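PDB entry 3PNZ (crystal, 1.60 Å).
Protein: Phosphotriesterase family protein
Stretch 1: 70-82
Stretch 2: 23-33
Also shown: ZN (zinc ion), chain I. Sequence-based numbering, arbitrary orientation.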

ATOM      1  N   ASP A  70      -8.859   1.221   9.361  1.00 21.13           N
ATOM      2  CA  ASP A  70     -10.255   1.272   8.921  1.00 21.89           C
ATOM      3  C   ASP A  70     -10.631   0.129   7.963  1.00 23.40           C
ATOM      4  O   ASP A  70     -11.770   0.046   7.497  1.00 25.34           O
ATOM      5  CB  ASP A  70     -10.566   2.643   8.290  1.00 24.51           C
ATOM      6  CG  ASP A  70      -9.538   3.065   7.236  1.00 25.86           C
ATOM      7  OD1 ASP A  70      -8.510   2.378   7.065  1.00 24.73           O
ATOM      8  OD2 ASP A  70      -9.766   4.095   6.561  1.00 29.48           O
ATOM      9  N   TYR A  71      -9.686  -0.762   7.686  1.00 22.08           N
ATOM     10  CA  TYR A  71      -9.911  -1.816   6.706  1.00 23.46           C
ATOM     11  C   TYR A  71      -9.904  -3.216   7.335  1.00 23.58           C
ATOM     12  O   TYR A  71      -9.672  -4.214   6.653  1.00 24.92           O
ATOM     13  CB  TYR A  71      -8.894  -1.707   5.554  1.00 22.70           C
ATOM     14  CG  TYR A  71      -9.444  -2.181   4.228  1.00 23.14           C
ATOM     15  CD1 TYR A  71     -10.425  -1.454   3.566  1.00 25.33           C
ATOM     16  CD2 TYR A  71      -8.994  -3.355   3.647  1.00 23.72           C
ATOM     17  CE1 TYR A  71     -10.945  -1.883   2.355  1.00 24.31           C
ATOM     18  CE2 TYR A  71      -9.510  -3.798   2.428  1.00 26.07           C
ATOM     19  CZ  TYR A  71     -10.486  -3.052   1.792  1.00 26.26           C
ATOM     20  OH  TYR A  71     -11.005  -3.476   0.586  1.00 29.10           O
ATOM     21  N   GLY A  72     -10.160  -3.274   8.642  1.00 23.14           N
ATOM     22  CA  GLY A  72     -10.372  -4.538   9.335  1.00 23.58           C
ATOM     23  C   GLY A  72      -9.185  -5.482   9.349  1.00 24.04           C
ATOM     24  O   GLY A  72      -9.258  -6.604   8.857  1.00 23.66           O
ATOM     25  N   ARG A  73      -8.085  -5.038   9.947  1.00 21.20           N
ATOM     26  CA  ARG A  73      -6.879  -5.842   9.969  1.00 24.82           C
ATOM     27  C   ARG A  73      -7.083  -7.163  10.705  1.00 23.43           C
ATOM     28  O   ARG A  73      -7.867  -7.250  11.654  1.00 22.78           O
ATOM     29  CB  ARG A  73      -5.737  -5.084  10.642  1.00 22.82           C
ATOM     30  CG  ARG A  73      -5.421  -3.715  10.054  1.00 24.80           C
ATOM     31  CD  ARG A  73      -4.048  -3.317  10.560  1.00 22.34           C
ATOM     32  NE  ARG A  73      -3.601  -1.968  10.233  1.00 20.84           N
ATOM     33  CZ  ARG A  73      -3.650  -0.939  11.076  1.00 23.30           C
ATOM     34  NH1 ARG A  73      -4.188  -1.077  12.287  1.00 22.82           N
ATOM     35  NH2 ARG A  73      -3.174   0.239  10.706  1.00 22.09           N
ATOM     36  N   ARG A  74      -6.368  -8.182  10.240  1.00 22.56           N
ATOM     37  CA  ARG A  74      -6.217  -9.444  10.955  1.00 25.44           C
ATOM     38  C   ARG A  74      -4.715  -9.694  11.118  1.00 23.03           C
ATOM     39  O   ARG A  74      -4.145 -10.599  10.502  1.00 21.65           O
ATOM     40  CB  ARG A  74      -6.893 -10.577  10.176  1.00 25.64           C
ATOM     41  CG  ARG A  74      -8.415 -10.475  10.131  1.00 25.59           C
ATOM     42  CD  ARG A  74      -8.971 -10.420  11.543  1.00 26.57           C
ATOM     43  NE  ARG A  74     -10.429 -10.494  11.614  1.00 29.51           N
ATOM     44  CZ  ARG A  74     -11.246  -9.444  11.634  1.00 31.74           C
ATOM     45  NH1 ARG A  74     -10.768  -8.201  11.564  1.00 29.48           N
ATOM     46  NH2 ARG A  74     -12.554  -9.636  11.718  1.00 31.97           N
ATOM     47  N   VAL A  75      -4.078  -8.862  11.936  1.00 22.98           N
ATOM     48  CA  VAL A  75      -2.621  -8.840  12.042  1.00 23.56           C
ATOM     49  C   VAL A  75      -2.028 -10.179  12.478  1.00 24.04           C
ATOM     50  O   VAL A  75      -1.003 -10.609  11.948  1.00 22.50           O
ATOM     51  CB  VAL A  75      -2.146  -7.721  12.988  1.00 25.02           C
ATOM     52  CG1 VAL A  75      -0.627  -7.730  13.120  1.00 24.85           C
ATOM     53  CG2 VAL A  75      -2.630  -6.369  12.481  1.00 25.84           C
ATOM     54  N   LEU A  76      -2.663 -10.845  13.436  1.00 24.44           N
ATOM     55  CA  LEU A  76      -2.132 -12.125  13.897  1.00 27.53           C
ATOM     56  C   LEU A  76      -2.143 -13.179  12.792  1.00 26.15           C
ATOM     57  O   LEU A  76      -1.230 -13.995  12.699  1.00 25.96           O
ATOM     58  CB  LEU A  76      -2.877 -12.625  15.142  1.00 25.51           C
ATOM     59  CG  LEU A  76      -2.731 -11.727  16.375  1.00 24.90           C
ATOM     60  CD1 LEU A  76      -3.587 -12.240  17.526  1.00 33.06           C
ATOM     61  CD2 LEU A  76      -1.269 -11.619  16.784  1.00 28.35           C
ATOM     62  N   ASP A  77      -3.170 -13.155  11.942  1.00 25.93           N
ATOM     63  CA  ASP A  77      -3.249 -14.107  10.835  1.00 23.75           C
ATOM     64  C   ASP A  77      -2.159 -13.823   9.806  1.00 22.60           C
ATOM     65  O   ASP A  77      -1.528 -14.737   9.283  1.00 24.04           O
ATOM     66  CB  ASP A  77      -4.624 -14.042  10.156  1.00 27.26           C
ATOM     67  CG  ASP A  77      -5.740 -14.608  11.025  1.00 33.20           C
ATOM     68  OD1 ASP A  77      -5.595 -15.747  11.519  1.00 32.73           O
ATOM     69  OD2 ASP A  77      -6.769 -13.922  11.202  1.00 35.45           O
ATOM     70  N   VAL A  78      -1.954 -12.547   9.503  1.00 23.14           N
ATOM     71  CA  VAL A  78      -0.909 -12.166   8.560  1.00 23.27           C
ATOM     72  C   VAL A  78       0.479 -12.526   9.100  1.00 23.19           C
ATOM     73  O   VAL A  78       1.330 -13.025   8.369  1.00 23.14           O
ATOM     74  CB  VAL A  78      -1.003 -10.666   8.200  1.00 23.33           C
ATOM     75  CG1 VAL A  78       0.165 -10.244   7.319  1.00 23.45           C
ATOM     76  CG2 VAL A  78      -2.337 -10.384   7.498  1.00 22.03           C
ATOM     77  N   ALA A  79       0.699 -12.284  10.387  1.00 25.15           N
ATOM     78  CA  ALA A  79       1.961 -12.663  11.018  1.00 24.20           C
ATOM     79  C   ALA A  79       2.185 -14.170  10.920  1.00 26.05           C
ATOM     80  O   ALA A  79       3.290 -14.620  10.624  1.00 25.49           O
ATOM     81  CB  ALA A  79       1.996 -12.203  12.478  1.00 25.00           C
ATOM     82  N   GLN A  80       1.129 -14.948  11.144  1.00 24.83           N
ATOM     83  CA  GLN A  80       1.242 -16.401  11.058  1.00 26.65           C
ATOM     84  C   GLN A  80       1.583 -16.851   9.636  1.00 25.10           C
ATOM     85  O   GLN A  80       2.388 -17.757   9.440  1.00 26.13           O
ATOM     86  CB  GLN A  80      -0.039 -17.081  11.553  1.00 24.88           C
ATOM     87  CG  GLN A  80       0.077 -18.593  11.635  1.00 26.95           C
ATOM     88  CD  GLN A  80       1.109 -19.036  12.661  1.00 33.61           C
ATOM     89  OE1 GLN A  80       1.333 -18.357  13.665  1.00 33.18           O
ATOM     90  NE2 GLN A  80       1.748 -20.173  12.407  1.00 31.67           N
ATOM     91  N   ILE A  81       0.983 -16.200   8.641  1.00 24.38           N
ATOM     92  CA  ILE A  81       1.293 -16.504   7.248  1.00 21.19           C
ATOM     93  C   ILE A  81       2.756 -16.208   6.930  1.00 21.35           C
ATOM     94  O   ILE A  81       3.436 -17.004   6.281  1.00 24.97           O
ATOM     95  CB  ILE A  81       0.376 -15.706   6.290  1.00 21.58           C
ATOM     96  CG1 ILE A  81      -1.081 -16.155   6.467  1.00 22.35           C
ATOM     97  CG2 ILE A  81       0.817 -15.894   4.847  1.00 26.08           C
ATOM     98  CD1 ILE A  81      -2.100 -15.355   5.649  1.00 21.76           C
ATOM     99  N   SER A  82       3.233 -15.054   7.389  1.00 22.72           N
ATOM    100  CA  SER A  82       4.634 -14.683   7.227  1.00 22.46           C
ATOM    101  C   SER A  82       5.537 -15.772   7.805  1.00 23.73           C
ATOM    102  O   SER A  82       6.457 -16.253   7.142  1.00 24.23           O
ATOM    103  CB  SER A  82       4.918 -13.358   7.930  1.00 21.13           C
ATOM    104  OG  SER A  82       6.270 -12.970   7.750  1.00 25.05           O
TER
HETATM  105 ZN    ZN I 333      -5.248  -1.357  -1.180  0.63 26.47          ZN
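Stretch 2, residues 23-33: EHIVCVPAYWQ

Residues 23-33 run as a largely extended but irregular segment, kinked at Ile25 (psi -59°), that ends in a helical turn beginning at Ala30, and they lie antiparallel to stretch 1: Ile25 and Val26 meet the helix that starts at Val75, whereas Pro29 reaches back to Tyr71. His24 binds the zinc ion through NE2 at 2.1 Å, and its ring lies obliquely to that of Tyr71, with ND1 4.1 Å from Tyr71 CD2. Ile25 CD1 packs 4.0 Å from Val78 CG1, and its CG2 lies 3.8 Å from Ile81 CD1. Val26 fits between Arg74 and Ile81, its CG1 3.5 Å from Arg74 CB and its CG2 3.6 Å from Ile81 CD1, while water 1 links its carbonyl to Arg74 N.

At Cys27, SG lies 3.9 Å from Tyr71 CE2. The one direct hydrogen bond follows, a nearly straight one from Val28 N to Gly72 O at 2.8 Å. This close approach depends on Gly72, since a CB there would clash with Val28 O and Pro29 N. The guanidinium of Arg74 lays one face over Val28 CB, 3.7 Å from NH2. Pro29, capping the helical turn, sets CG over the Tyr71 ring, 3.5 Å from CZ. Beyond it, Tyr31 N reaches Asp70 O through water 4, while the bridge from Ala30 N through water 3 ends in a weak bond to Asp70 O, and Trp32 CD1 approaches Tyr71 CE1 at 4.2 Å.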

ATOM      1  N   GLU A  23      -0.486  -4.573  -1.313  1.00 18.37           N
ATOM      2  CA  GLU A  23      -1.395  -5.714  -1.333  1.00 18.21           C
ATOM      3  C   GLU A  23      -2.278  -5.766  -0.100  1.00 18.87           C
ATOM      4  O   GLU A  23      -2.105  -4.989   0.836  1.00 20.73           O
ATOM      5  CB  GLU A  23      -0.618  -7.034  -1.433  1.00 19.55           C
ATOM      6  CG  GLU A  23       0.268  -7.162  -2.669  1.00 19.66           C
ATOM      7  CD  GLU A  23      -0.532  -7.238  -3.965  1.00 22.34           C
ATOM      8  OE1 GLU A  23      -1.735  -7.578  -3.910  1.00 22.05           O
ATOM      9  OE2 GLU A  23       0.054  -6.978  -5.039  1.00 20.82           O
ATOM     10  N   HIS A  24      -3.231  -6.693  -0.117  1.00 18.89           N
ATOM     11  CA  HIS A  24      -3.997  -7.063   1.079  1.00 20.16           C
ATOM     12  C   HIS A  24      -3.957  -8.572   1.198  1.00 19.25           C
ATOM     13  O   HIS A  24      -3.879  -9.265   0.196  1.00 21.56           O
ATOM     14  CB  HIS A  24      -5.431  -6.545   0.993  1.00 20.26           C
ATOM     15  CG  HIS A  24      -5.496  -5.064   0.821  1.00 20.63           C
ATOM     16  ND1 HIS A  24      -5.443  -4.192   1.884  1.00 19.19           N
ATOM     17  CD2 HIS A  24      -5.526  -4.299  -0.295  1.00 20.47           C
ATOM     18  CE1 HIS A  24      -5.474  -2.950   1.436  1.00 24.23           C
ATOM     19  NE2 HIS A  24      -5.519  -2.989   0.116  1.00 21.76           N
ATOM     20  N   ILE A  25      -3.967  -9.083   2.428  1.00 20.58           N
ATOM     21  CA  ILE A  25      -3.725 -10.508   2.635  1.00 20.42           C
ATOM     22  C   ILE A  25      -4.849 -11.170   3.427  1.00 22.12           C
ATOM     23  O   ILE A  25      -5.498 -12.106   2.949  1.00 23.56           O
ATOM     24  CB  ILE A  25      -2.376 -10.739   3.343  1.00 22.17           C
ATOM     25  CG1 ILE A  25      -1.254 -10.076   2.550  1.00 21.77           C
ATOM     26  CG2 ILE A  25      -2.106 -12.236   3.486  1.00 21.67           C
ATOM     27  CD1 ILE A  25       0.091 -10.056   3.287  1.00 21.85           C
ATOM     28  N   VAL A  26      -5.082 -10.678   4.635  1.00 23.02           N
ATOM     29  CA  VAL A  26      -6.230 -11.104   5.428  1.00 22.66           C
ATOM     30  C   VAL A  26      -6.867  -9.864   6.025  1.00 24.35           C
ATOM     31  O   VAL A  26      -6.232  -9.139   6.798  1.00 25.54           O
ATOM     32  CB  VAL A  26      -5.820 -12.062   6.579  1.00 22.17           C
ATOM     33  CG1 VAL A  26      -7.059 -12.572   7.315  1.00 23.20           C
ATOM     34  CG2 VAL A  26      -5.007 -13.225   6.039  1.00 23.11           C
ATOM     35  N   CYS A  27      -8.117  -9.601   5.663  1.00 23.31           N
ATOM     36  CA  CYS A  27      -8.776  -8.398   6.145  1.00 23.83           C
ATOM     37  C   CYS A  27     -10.286  -8.513   6.045  1.00 26.37           C
ATOM     38  O   CYS A  27     -10.813  -9.145   5.128  1.00 25.91           O
ATOM     39  CB  CYS A  27      -8.279  -7.160   5.388  1.00 23.76           C
ATOM     40  SG  CYS A  27      -8.368  -7.297   3.584  1.00 28.55           S
ATOM     41  N   VAL A  28     -10.974  -7.891   6.994  1.00 23.33           N
ATOM     42  CA  VAL A  28     -12.431  -7.921   7.048  1.00 24.18           C
ATOM     43  C   VAL A  28     -12.946  -6.503   7.311  1.00 24.41           C
ATOM     44  O   VAL A  28     -13.374  -6.180   8.417  1.00 25.41           O
ATOM     45  CB  VAL A  28     -12.924  -8.889   8.144  1.00 26.06           C
ATOM     46  CG1 VAL A  28     -14.449  -9.080   8.060  1.00 26.51           C
ATOM     47  CG2 VAL A  28     -12.212 -10.221   8.028  1.00 27.04           C
ATOM     48  N   PRO A  29     -12.881  -5.638   6.286  1.00 21.55           N
ATOM     49  CA  PRO A  29     -13.259  -4.224   6.388  1.00 21.98           C
ATOM     50  C   PRO A  29     -14.663  -4.061   6.968  1.00 26.68           C
ATOM     51  O   PRO A  29     -15.602  -4.627   6.416  1.00 25.55           O
ATOM     52  CB  PRO A  29     -13.261  -3.748   4.929  1.00 26.17           C
ATOM     53  CG  PRO A  29     -12.445  -4.721   4.181  1.00 29.55           C
ATOM     54  CD  PRO A  29     -12.428  -6.018   4.937  1.00 22.87           C
ATOM     55  N   ALA A  30     -14.802  -3.312   8.056  1.00 24.89           N
ATOM     56  CA  ALA A  30     -16.099  -3.172   8.712  1.00 27.90           C
ATOM     57  C   ALA A  30     -17.150  -2.634   7.752  1.00 30.20           C
ATOM     58  O   ALA A  30     -18.250  -3.171   7.651  1.00 30.83           O
ATOM     59  CB  ALA A  30     -15.986  -2.266   9.924  1.00 26.15           C
ATOM     60  N   TYR A  31     -16.798  -1.565   7.050  1.00 26.10           N
ATOM     61  CA  TYR A  31     -17.721  -0.922   6.126  1.00 26.95           C
ATOM     62  C   TYR A  31     -18.328  -1.924   5.139  1.00 28.83           C
ATOM     63  O   TYR A  31     -19.532  -1.892   4.872  1.00 30.65           O
ATOM     64  CB  TYR A  31     -17.017   0.215   5.386  1.00 27.28           C
ATOM     65  CG  TYR A  31     -17.884   0.880   4.353  1.00 26.99           C
ATOM     66  CD1 TYR A  31     -18.640   1.999   4.669  1.00 29.85           C
ATOM     67  CD2 TYR A  31     -17.966   0.374   3.062  1.00 28.63           C
ATOM     68  CE1 TYR A  31     -19.442   2.607   3.723  1.00 32.95           C
ATOM     69  CE2 TYR A  31     -18.763   0.972   2.116  1.00 30.08           C
ATOM     70  CZ  TYR A  31     -19.500   2.086   2.449  1.00 32.73           C
ATOM     71  OH  TYR A  31     -20.296   2.688   1.500  1.00 35.23           O
ATOM     72  N   TRP A  32     -17.500  -2.820   4.610  1.00 26.59           N
ATOM     73  CA  TRP A  32     -17.974  -3.796   3.631  1.00 26.19           C
ATOM     74  C   TRP A  32     -18.694  -4.981   4.278  1.00 28.71           C
ATOM     75  O   TRP A  32     -19.711  -5.454   3.762  1.00 30.61           O
ATOM     76  CB  TRP A  32     -16.822  -4.271   2.740  1.00 27.15           C
ATOM     77  CG  TRP A  32     -16.317  -3.193   1.828  1.00 25.92           C
ATOM     78  CD1 TRP A  32     -15.038  -2.710   1.744  1.00 27.70           C
ATOM     79  CD2 TRP A  32     -17.085  -2.457   0.870  1.00 26.47           C
ATOM     80  NE1 TRP A  32     -14.969  -1.719   0.792  1.00 26.69           N
ATOM     81  CE2 TRP A  32     -16.211  -1.547   0.240  1.00 27.12           C
ATOM     82  CE3 TRP A  32     -18.431  -2.483   0.482  1.00 28.42           C
ATOM     83  CZ2 TRP A  32     -16.636  -0.673  -0.757  1.00 30.33           C
ATOM     84  CZ3 TRP A  32     -18.853  -1.608  -0.510  1.00 33.29           C
ATOM     85  CH2 TRP A  32     -17.959  -0.715  -1.114  1.00 31.85           C
ATOM     86  N   GLN A  33     -18.167  -5.447   5.408  1.00 28.96           N
ATOM     87  CA  GLN A  33     -18.799  -6.520   6.165  1.00 32.90           C
ATOM     88  C   GLN A  33     -20.236  -6.147   6.536  1.00 32.26           C
ATOM     89  O   GLN A  33     -21.154  -6.961   6.432  1.00 29.68           O
ATOM     90  CB  GLN A  33     -17.996  -6.801   7.438  1.00 32.14           C
ATOM     91  CG  GLN A  33     -18.472  -8.012   8.224  1.00 36.74           C
ATOM     92  CD  GLN A  33     -17.787  -8.130   9.569  1.00 40.20           C
ATOM     93  OE1 GLN A  33     -17.551  -7.129  10.250  1.00 45.07           O
ATOM     94  NE2 GLN A  33     -17.466  -9.356   9.965  1.00 46.52           N
TER
HETATM   95  O   HOH W   1      -4.473  -7.327   8.196  1.00 23.90           O
HETATM   96  O   HOH W   2     -13.238  -6.635  11.069  1.00 36.54           O
HETATM   97  O   HOH W   3     -12.711  -2.319   9.866  1.00 28.25           O
HETATM   98  O   HOH W   4     -14.632   0.125   7.755  1.00 25.78           O
HETATM   99  O   HOH W   5     -12.635  -0.957  -0.878  1.00 30.22           O